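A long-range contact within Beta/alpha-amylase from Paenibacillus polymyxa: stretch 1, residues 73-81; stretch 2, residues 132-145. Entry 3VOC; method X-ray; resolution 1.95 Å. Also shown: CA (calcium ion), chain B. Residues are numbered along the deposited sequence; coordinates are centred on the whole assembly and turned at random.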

# COMPACT_ATOMS: atom_id res chain seq x y z
N LYS A 73 3.39 -21.67 4.85
CA LYS A 73 2.75 -21.08 3.67
C LYS A 73 3.53 -19.87 3.19
O LYS A 73 4.31 -19.27 3.94
CB LYS A 73 1.31 -20.66 3.96
CG LYS A 73 0.38 -21.78 4.36
CD LYS A 73 0.63 -23.05 3.59
CE LYS A 73 -0.34 -24.15 4.04
NZ LYS A 73 -1.70 -23.82 3.57
N TRP A 74 3.32 -19.52 1.91
CA TRP A 74 3.98 -18.36 1.29
C TRP A 74 2.97 -17.36 0.75
O TRP A 74 2.12 -17.71 -0.05
CB TRP A 74 4.89 -18.81 0.15
CG TRP A 74 5.83 -17.71 -0.34
CD1 TRP A 74 6.64 -16.90 0.43
CD2 TRP A 74 6.07 -17.32 -1.71
NE1 TRP A 74 7.36 -16.04 -0.37
CE2 TRP A 74 7.04 -16.28 -1.68
CE3 TRP A 74 5.57 -17.75 -2.95
CZ2 TRP A 74 7.50 -15.65 -2.85
CZ3 TRP A 74 6.05 -17.13 -4.12
CH2 TRP A 74 6.99 -16.09 -4.06
N VAL A 75 3.07 -16.11 1.19
CA VAL A 75 2.16 -15.07 0.70
C VAL A 75 2.96 -14.03 -0.07
O VAL A 75 3.62 -13.17 0.53
CB VAL A 75 1.34 -14.41 1.83
CG1 VAL A 75 0.47 -13.25 1.28
CG2 VAL A 75 0.47 -15.47 2.54
N PRO A 76 2.93 -14.12 -1.40
CA PRO A 76 3.69 -13.19 -2.22
C PRO A 76 2.97 -11.84 -2.33
O PRO A 76 1.74 -11.79 -2.43
CB PRO A 76 3.73 -13.88 -3.57
CG PRO A 76 2.41 -14.60 -3.63
CD PRO A 76 2.18 -15.09 -2.23
N ILE A 77 3.75 -10.76 -2.26
CA ILE A 77 3.27 -9.43 -2.58
C ILE A 77 3.89 -9.14 -3.95
O ILE A 77 5.10 -9.14 -4.08
CB ILE A 77 3.76 -8.36 -1.57
CG1 ILE A 77 3.38 -8.77 -0.12
CG2 ILE A 77 3.19 -6.97 -1.95
CD1 ILE A 77 4.26 -8.10 1.00
N ILE A 78 3.05 -8.92 -4.96
CA ILE A 78 3.60 -8.55 -6.27
C ILE A 78 3.99 -7.06 -6.23
O ILE A 78 3.17 -6.16 -6.43
CB ILE A 78 2.63 -8.88 -7.42
CG1 ILE A 78 2.10 -10.32 -7.29
CG2 ILE A 78 3.33 -8.63 -8.78
CD1 ILE A 78 3.20 -11.42 -7.20
N SER A 79 5.26 -6.82 -5.93
CA SER A 79 5.70 -5.48 -5.51
C SER A 79 6.18 -4.64 -6.69
O SER A 79 7.38 -4.59 -6.98
CB SER A 79 6.79 -5.61 -4.45
OG SER A 79 6.24 -6.23 -3.31
N THR A 80 5.21 -4.01 -7.36
CA THR A 80 5.42 -3.11 -8.49
C THR A 80 5.73 -1.69 -7.95
O THR A 80 5.13 -0.68 -8.36
CB THR A 80 4.16 -3.07 -9.34
OG1 THR A 80 3.03 -2.88 -8.48
CG2 THR A 80 3.97 -4.40 -10.10
N HIS A 81 6.65 -1.63 -6.99
CA HIS A 81 7.11 -0.35 -6.48
C HIS A 81 8.61 -0.41 -6.22
O HIS A 81 9.19 -1.50 -6.23
CB HIS A 81 6.32 0.07 -5.23
CG HIS A 81 6.38 -0.91 -4.10
ND1 HIS A 81 5.54 -2.00 -4.01
CD2 HIS A 81 7.14 -0.94 -2.98
CE1 HIS A 81 5.79 -2.67 -2.91
NE2 HIS A 81 6.77 -2.05 -2.26
N GLN A 132 1.22 -3.55 -18.22
CA GLN A 132 2.43 -4.08 -17.57
C GLN A 132 2.11 -4.99 -16.37
O GLN A 132 2.72 -6.05 -16.23
CB GLN A 132 3.40 -2.96 -17.17
CG GLN A 132 4.12 -2.30 -18.36
CD GLN A 132 4.97 -3.28 -19.18
OE1 GLN A 132 5.56 -4.23 -18.65
NE2 GLN A 132 5.06 -3.02 -20.48
N TYR A 133 1.16 -4.59 -15.52
CA TYR A 133 0.85 -5.42 -14.35
C TYR A 133 0.17 -6.71 -14.78
O TYR A 133 0.41 -7.76 -14.20
CB TYR A 133 -0.06 -4.67 -13.36
CG TYR A 133 0.58 -3.52 -12.56
CD1 TYR A 133 1.70 -2.82 -13.03
CD2 TYR A 133 0.02 -3.11 -11.36
CE1 TYR A 133 2.24 -1.76 -12.29
CE2 TYR A 133 0.56 -2.05 -10.62
CZ TYR A 133 1.66 -1.37 -11.10
OH TYR A 133 2.17 -0.32 -10.39
N ASP A 134 -0.69 -6.61 -15.78
CA ASP A 134 -1.36 -7.79 -16.36
C ASP A 134 -0.33 -8.82 -16.85
O ASP A 134 -0.43 -10.01 -16.53
CB ASP A 134 -2.32 -7.34 -17.49
CG ASP A 134 -3.22 -8.46 -18.01
OD1 ASP A 134 -3.44 -9.47 -17.32
OD2 ASP A 134 -3.73 -8.30 -19.14
N GLU A 135 0.68 -8.37 -17.60
CA GLU A 135 1.76 -9.27 -18.05
C GLU A 135 2.53 -9.88 -16.88
O GLU A 135 2.90 -11.06 -16.92
CB GLU A 135 2.77 -8.53 -18.94
CG GLU A 135 2.18 -7.96 -20.23
CD GLU A 135 3.15 -7.02 -20.93
OE1 GLU A 135 3.96 -6.34 -20.24
OE2 GLU A 135 3.11 -6.95 -22.17
N LEU A 136 2.80 -9.07 -15.85
CA LEU A 136 3.58 -9.54 -14.70
C LEU A 136 2.78 -10.57 -13.88
O LEU A 136 3.32 -11.59 -13.42
CB LEU A 136 4.00 -8.35 -13.83
CG LEU A 136 4.69 -8.67 -12.49
CD1 LEU A 136 6.04 -9.33 -12.76
CD2 LEU A 136 4.87 -7.40 -11.67
N TYR A 137 1.48 -10.32 -13.71
CA TYR A 137 0.63 -11.24 -12.95
C TYR A 137 0.49 -12.56 -13.72
O TYR A 137 0.50 -13.65 -13.12
CB TYR A 137 -0.76 -10.65 -12.69
CG TYR A 137 -0.83 -9.38 -11.83
CD1 TYR A 137 0.26 -8.95 -11.07
CD2 TYR A 137 -2.00 -8.62 -11.77
CE1 TYR A 137 0.16 -7.78 -10.26
CE2 TYR A 137 -2.11 -7.47 -10.98
CZ TYR A 137 -1.03 -7.06 -10.24
OH TYR A 137 -1.14 -5.93 -9.47
N ALA A 138 0.36 -12.46 -15.03
CA ALA A 138 0.29 -13.62 -15.91
C ALA A 138 1.56 -14.45 -15.77
O ALA A 138 1.50 -15.68 -15.62
CB ALA A 138 0.09 -13.18 -17.39
N SER A 139 2.70 -13.78 -15.83
CA SER A 139 3.96 -14.48 -15.69
C SER A 139 4.09 -15.15 -14.33
O SER A 139 4.56 -16.28 -14.24
CB SER A 139 5.15 -13.56 -15.94
OG SER A 139 6.32 -14.34 -16.00
N PHE A 140 3.68 -14.44 -13.26
CA PHE A 140 3.75 -15.04 -11.92
C PHE A 140 2.89 -16.29 -11.84
O PHE A 140 3.33 -17.34 -11.33
CB PHE A 140 3.28 -14.04 -10.84
CG PHE A 140 3.35 -14.61 -9.46
CD1 PHE A 140 4.58 -14.71 -8.78
CD2 PHE A 140 2.22 -15.10 -8.84
CE1 PHE A 140 4.64 -15.29 -7.50
CE2 PHE A 140 2.28 -15.68 -7.57
CZ PHE A 140 3.49 -15.77 -6.90
N ALA A 141 1.67 -16.19 -12.34
CA ALA A 141 0.72 -17.28 -12.31
C ALA A 141 1.29 -18.50 -13.04
O ALA A 141 1.24 -19.62 -12.54
CB ALA A 141 -0.61 -16.85 -12.94
N GLU A 142 1.86 -18.25 -14.22
CA GLU A 142 2.47 -19.30 -15.03
C GLU A 142 3.67 -19.96 -14.34
O GLU A 142 3.82 -21.18 -14.35
CB GLU A 142 2.88 -18.71 -16.39
CG GLU A 142 3.33 -19.72 -17.42
CD GLU A 142 3.29 -19.13 -18.83
OE1 GLU A 142 4.18 -18.30 -19.15
OE2 GLU A 142 2.37 -19.50 -19.60
N ASN A 143 4.51 -19.15 -13.70
CA ASN A 143 5.71 -19.69 -13.06
C ASN A 143 5.49 -20.33 -11.70
O ASN A 143 6.28 -21.20 -11.28
CB ASN A 143 6.79 -18.62 -12.97
CG ASN A 143 7.49 -18.42 -14.29
OD1 ASN A 143 8.53 -19.02 -14.53
ND2 ASN A 143 6.92 -17.60 -15.16
N PHE A 144 4.43 -19.91 -11.02
CA PHE A 144 4.17 -20.38 -9.66
C PHE A 144 2.94 -21.25 -9.49
O PHE A 144 2.60 -21.60 -8.35
CB PHE A 144 4.20 -19.19 -8.70
CG PHE A 144 5.58 -18.66 -8.47
CD1 PHE A 144 6.34 -19.08 -7.38
CD2 PHE A 144 6.16 -17.77 -9.39
CE1 PHE A 144 7.63 -18.59 -7.19
CE2 PHE A 144 7.46 -17.29 -9.19
CZ PHE A 144 8.19 -17.70 -8.10
N ALA A 145 2.29 -21.59 -10.60
CA ALA A 145 1.14 -22.51 -10.61
C ALA A 145 1.45 -23.82 -9.87
O ALA A 145 0.61 -24.34 -9.14
CB ALA A 145 0.70 -22.79 -12.06
CA CA B . 5.99 -6.43 -19.28
O HOH W 1 1.04 -5.09 -7.96
O HOH W 2 4.70 0.47 -10.69
O HOH W 3 5.14 -7.00 -17.17

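Strand 73-79 and the helix through Tyr 133 and Phe 140 run roughly antiparallel, their directions 148° apart and their axes 10.5 Å apart at closest approach. That spacing leaves room for one layer of side chains, and the strand fills it by alternation: Trp 74, Pro 76 and Ile 78 point toward the helix, while Val 75 and Ile 77 are out of its reach. Thr 80, just past the strand, continues the series.

The helix answers at four-residue intervals, with Leu 136, Phe 140 and Phe 144 pointing toward the strand. Ile 78 is the centre of the packing. Its CD1 lies 3.9 Å from the centroid of the Phe 140 ring, over the face, while its CG2 sits 3.5 Å from Leu 136 CD2 and meets the edge of Tyr 137. Pro 76 CG packs 3.6 Å from Phe 140 CZ, and Trp 74 CZ3 reaches Phe 144 CE1 at 3.7 Å.

At the other end, Thr 80 CG2 covers one face of the Tyr 133 ring, a second methyl-on-ring contact. Polar groups here are served by water: one links Ile 78 O, Thr 80 OG1 and Tyr 137 OH, another joins Thr 80 O to Tyr 133 OH. The rule is apolar packing along the strand, with water bridging where it ends.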